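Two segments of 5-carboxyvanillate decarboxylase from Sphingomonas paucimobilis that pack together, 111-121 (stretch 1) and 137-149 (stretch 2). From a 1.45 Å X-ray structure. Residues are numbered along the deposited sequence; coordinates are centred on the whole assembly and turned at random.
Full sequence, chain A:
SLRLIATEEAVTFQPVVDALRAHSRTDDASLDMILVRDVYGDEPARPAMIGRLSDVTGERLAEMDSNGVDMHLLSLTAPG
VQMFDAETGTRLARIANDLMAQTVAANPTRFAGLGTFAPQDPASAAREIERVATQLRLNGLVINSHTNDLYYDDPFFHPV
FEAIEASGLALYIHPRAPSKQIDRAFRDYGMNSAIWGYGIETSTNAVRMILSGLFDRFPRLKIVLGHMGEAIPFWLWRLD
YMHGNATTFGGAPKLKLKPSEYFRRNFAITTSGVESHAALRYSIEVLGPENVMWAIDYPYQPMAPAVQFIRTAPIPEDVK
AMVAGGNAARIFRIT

Stretch 1, residues 111-121: FAGLGTFAPQD
Stretch 2 (137-149) RLNGLVINSHTND

Residues 111-121 and 137-149 of 5-carboxyvanillate decarboxylase pack through a short parallel strand pairing, the strand axes inclined by 54° and 4.1 Å apart at closest approach. A ladder of hydrogen bonds sets the register. At its start Asn-139 (chi1 -61°, chi2 86°) grips Gly-113 twice: Gly-113 N donates to Asn-139 OD1 (3.0 Å, nearly linear at 172°), and Asn-139 N donates to Gly-113 O (2.9 Å). Gly-115 then bonds through both its N and its O: Gly-115 N donates to Gly-140 O (2.9 Å) and Gly-115 O accepts from Val-142 N (2.8 Å), placing Gly-115 CA 4.7 Å from Leu-141 CA. Both carbonyls also receive CA-H...O contacts, Leu-114 CA to Gly-140 O (3.4 Å) and Leu-141 CA to Gly-115 O (3.1 Å). The ladder ends with a side chain: Thr-116, phi/psi -129/-176 and chi1 t, donates from OG1 to Val-142 O (2.8 Å). A water accepts from Asn-144 ND2 (2.9 Å) and donates weakly to Thr-116 OG1 (3.4 Å).

The glycines leave room for neighbouring leucines. A CB on Gly-140 would lie 2.8 Å from Leu-114 CD2, a clash; on Gly-113 it would crowd Leu-138 CD2 at 3.3 Å. Leu-114 (m, t) lays CB 3.9 Å from CG1 of Val-142 (chi1 p), a branched residue suited to its extended backbone (-138/141).

Beyond Thr-116, Phe-117 (-163/171, chi1 p, chi2 -87°) takes Ile-143 (t, p) over one ring face, with CD1 3.9 Å from the Phe-117 ring centroid; Leu-141 CB meets the ring edge, 4.3 Å from Phe-117 CE1. Ile-143 CD1 also touches Pro-119 CG (3.7 Å). A type I turn, Ala-118 to Asp-121, closes with Asp-121 N to Ala-118 O (3.1 Å); on it, Pro-119 CG packs 3.3 Å from Thr-147 OG1. Altogether 787 Å² is buried between the two stretches, both sides summed.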

# COMPACT_ATOMS: atom_id res chain seq x y z
N PHE A 111 22.64 17.00 16.84
CA PHE A 111 22.41 16.56 15.47
C PHE A 111 23.27 15.37 15.11
O PHE A 111 24.46 15.35 15.42
CB PHE A 111 22.62 17.72 14.49
CG PHE A 111 21.66 18.85 14.72
CD1 PHE A 111 20.33 18.72 14.36
CD2 PHE A 111 22.07 20.01 15.37
CE1 PHE A 111 19.43 19.73 14.60
CE2 PHE A 111 21.17 21.02 15.62
CZ PHE A 111 19.85 20.88 15.24
N ALA A 112 22.65 14.40 14.46
CA ALA A 112 23.35 13.31 13.80
C ALA A 112 23.02 13.45 12.32
O ALA A 112 22.16 14.25 11.95
CB ALA A 112 22.91 11.95 14.36
N GLY A 113 23.69 12.69 11.45
CA GLY A 113 23.47 12.87 10.03
C GLY A 113 23.60 11.63 9.18
O GLY A 113 24.43 10.75 9.44
N LEU A 114 22.76 11.57 8.14
CA LEU A 114 22.82 10.54 7.12
C LEU A 114 23.44 11.13 5.87
O LEU A 114 23.04 12.20 5.41
CB LEU A 114 21.42 10.04 6.80
CG LEU A 114 20.62 9.46 7.98
CD1 LEU A 114 19.27 8.98 7.49
CD2 LEU A 114 21.39 8.31 8.62
N GLY A 115 24.44 10.44 5.32
CA GLY A 115 25.03 10.84 4.06
C GLY A 115 24.19 10.31 2.93
O GLY A 115 23.37 9.42 3.13
N THR A 116 24.38 10.86 1.73
CA THR A 116 23.64 10.40 0.56
C THR A 116 24.63 10.12 -0.55
O THR A 116 25.84 10.17 -0.34
CB THR A 116 22.50 11.40 0.16
OG1 THR A 116 21.56 10.75 -0.72
CG2 THR A 116 23.04 12.66 -0.49
N PHE A 117 24.12 9.77 -1.72
CA PHE A 117 24.98 9.43 -2.84
C PHE A 117 24.18 9.50 -4.13
O PHE A 117 22.96 9.63 -4.09
CB PHE A 117 25.57 8.02 -2.66
CG PHE A 117 24.55 6.97 -2.30
CD1 PHE A 117 24.22 6.75 -0.96
CD2 PHE A 117 23.94 6.20 -3.27
CE1 PHE A 117 23.28 5.79 -0.60
CE2 PHE A 117 22.99 5.23 -2.92
CZ PHE A 117 22.67 5.03 -1.58
N ALA A 118 24.87 9.39 -5.25
CA ALA A 118 24.23 9.45 -6.55
C ALA A 118 24.26 8.07 -7.23
O ALA A 118 25.25 7.74 -7.89
CB ALA A 118 24.93 10.49 -7.43
N PRO A 119 23.19 7.27 -7.06
CA PRO A 119 23.16 5.91 -7.62
C PRO A 119 23.16 5.91 -9.15
O PRO A 119 23.29 4.83 -9.72
CB PRO A 119 21.82 5.34 -7.11
CG PRO A 119 21.33 6.26 -6.07
CD PRO A 119 21.93 7.61 -6.38
N GLN A 120 23.00 7.08 -9.78
CA GLN A 120 23.19 7.23 -11.23
C GLN A 120 24.54 6.66 -11.68
O GLN A 120 24.70 6.25 -12.83
CB GLN A 120 23.16 8.71 -11.64
CG GLN A 120 21.88 9.50 -11.36
CD GLN A 120 21.95 10.24 -10.04
OE1 GLN A 120 22.14 9.63 -8.99
NE2 GLN A 120 21.77 11.56 -10.07
N ASP A 121 25.52 6.72 -10.78
CA ASP A 121 26.87 6.22 -11.05
C ASP A 121 27.23 5.30 -9.88
O ASP A 121 27.80 5.75 -8.90
CB ASP A 121 27.85 7.39 -11.13
CG ASP A 121 29.29 6.96 -11.39
OD1 ASP A 121 29.62 5.75 -11.31
OD2 ASP A 121 30.12 7.84 -11.67
N ARG A 137 32.59 9.67 9.00
CA ARG A 137 32.05 8.97 10.16
C ARG A 137 30.60 9.38 10.44
O ARG A 137 30.18 9.51 11.59
CB ARG A 137 32.95 9.17 11.38
CG ARG A 137 34.27 8.40 11.28
CD ARG A 137 35.32 8.94 12.25
NE ARG A 137 36.06 10.05 11.66
CZ ARG A 137 37.25 9.94 11.08
NH1 ARG A 137 37.86 8.76 11.02
NH2 ARG A 137 37.84 11.01 10.57
N LEU A 138 29.83 9.54 9.37
CA LEU A 138 28.41 9.84 9.52
C LEU A 138 27.62 8.63 10.04
O LEU A 138 28.14 7.52 10.12
CB LEU A 138 27.82 10.39 8.21
CG LEU A 138 28.21 11.85 7.96
CD1 LEU A 138 27.91 12.22 6.52
CD2 LEU A 138 27.48 12.77 8.92
N ASN A 139 26.37 8.87 10.41
CA ASN A 139 25.60 7.92 11.19
C ASN A 139 24.88 6.86 10.37
O ASN A 139 24.44 5.83 10.90
CB ASN A 139 24.59 8.69 12.04
CG ASN A 139 25.27 9.63 13.01
OD1 ASN A 139 25.59 10.77 12.66
ND2 ASN A 139 25.52 9.15 14.22
N GLY A 140 24.77 7.10 9.07
CA GLY A 140 24.08 6.17 8.20
C GLY A 140 23.96 6.80 6.83
O GLY A 140 24.67 7.76 6.53
N LEU A 141 23.06 6.26 6.03
CA LEU A 141 22.85 6.73 4.66
C LEU A 141 21.38 6.98 4.39
O LEU A 141 20.51 6.41 5.04
CB LEU A 141 23.37 5.69 3.67
CG LEU A 141 24.86 5.39 3.71
CD1 LEU A 141 25.15 4.06 3.00
CD2 LEU A 141 25.70 6.51 3.12
N VAL A 142 21.10 7.83 3.40
CA VAL A 142 19.73 8.07 2.95
C VAL A 142 19.70 8.13 1.43
O VAL A 142 20.62 8.65 0.79
CB VAL A 142 19.13 9.37 3.57
CG1 VAL A 142 19.95 10.60 3.18
CG2 VAL A 142 17.66 9.56 3.16
N ILE A 143 18.65 7.56 0.87
CA ILE A 143 18.39 7.66 -0.56
C ILE A 143 16.86 7.74 -0.72
O ILE A 143 16.12 7.24 0.13
CB ILE A 143 19.01 6.47 -1.34
CG1 ILE A 143 19.26 6.85 -2.80
CG2 ILE A 143 18.15 5.22 -1.23
CD1 ILE A 143 20.34 7.95 -2.98
N ASN A 144 16.40 8.37 -1.79
CA ASN A 144 14.96 8.61 -1.98
C ASN A 144 14.34 7.74 -3.05
O ASN A 144 14.38 8.08 -4.23
CB ASN A 144 14.72 10.09 -2.27
CG ASN A 144 15.41 10.97 -1.27
OD1 ASN A 144 14.97 11.08 -0.12
ND2 ASN A 144 16.55 11.55 -1.65
N SER A 145 13.75 6.63 -2.61
CA SER A 145 13.25 5.56 -3.47
C SER A 145 14.00 5.45 -4.81
O SER A 145 15.22 5.36 -4.80
CB SER A 145 11.74 5.63 -3.62
OG SER A 145 11.25 4.36 -3.99
N HIS A 146 13.30 5.50 -5.93
CA HIS A 146 13.88 5.15 -7.22
C HIS A 146 15.00 6.07 -7.70
O HIS A 146 15.08 7.23 -7.29
CB HIS A 146 12.80 5.05 -8.31
CG HIS A 146 12.40 6.37 -8.89
ND1 HIS A 146 13.06 6.95 -9.96
CD2 HIS A 146 11.39 7.22 -8.57
CE1 HIS A 146 12.48 8.10 -10.27
NE2 HIS A 146 11.47 8.29 -9.44
N THR A 147 15.85 5.55 -8.57
CA THR A 147 16.75 6.39 -9.35
C THR A 147 16.62 6.02 -10.81
O THR A 147 16.65 4.84 -11.17
CB THR A 147 18.22 6.23 -8.91
OG1 THR A 147 18.34 6.54 -7.52
CG2 THR A 147 19.14 7.18 -9.71
N ASN A 148 16.44 7.04 -11.65
CA ASN A 148 16.28 6.84 -13.09
C ASN A 148 15.12 5.91 -13.43
O ASN A 148 15.14 5.21 -14.43
CB ASN A 148 17.59 6.36 -13.74
CG ASN A 148 18.72 7.35 -13.57
OD1 ASN A 148 18.50 8.56 -13.52
ND2 ASN A 148 19.95 6.85 -13.49
N ASP A 149 14.11 5.93 -12.56
CA ASP A 149 12.89 5.14 -12.73
C ASP A 149 13.15 3.65 -12.69
O ASP A 149 12.41 2.86 -13.27
CB ASP A 149 12.16 5.58 -13.99
CG ASP A 149 11.86 7.06 -13.97
OD1 ASP A 149 11.03 7.45 -13.13
OD2 ASP A 149 12.50 7.82 -14.74
O HOH W 1 18.73 12.57 -0.09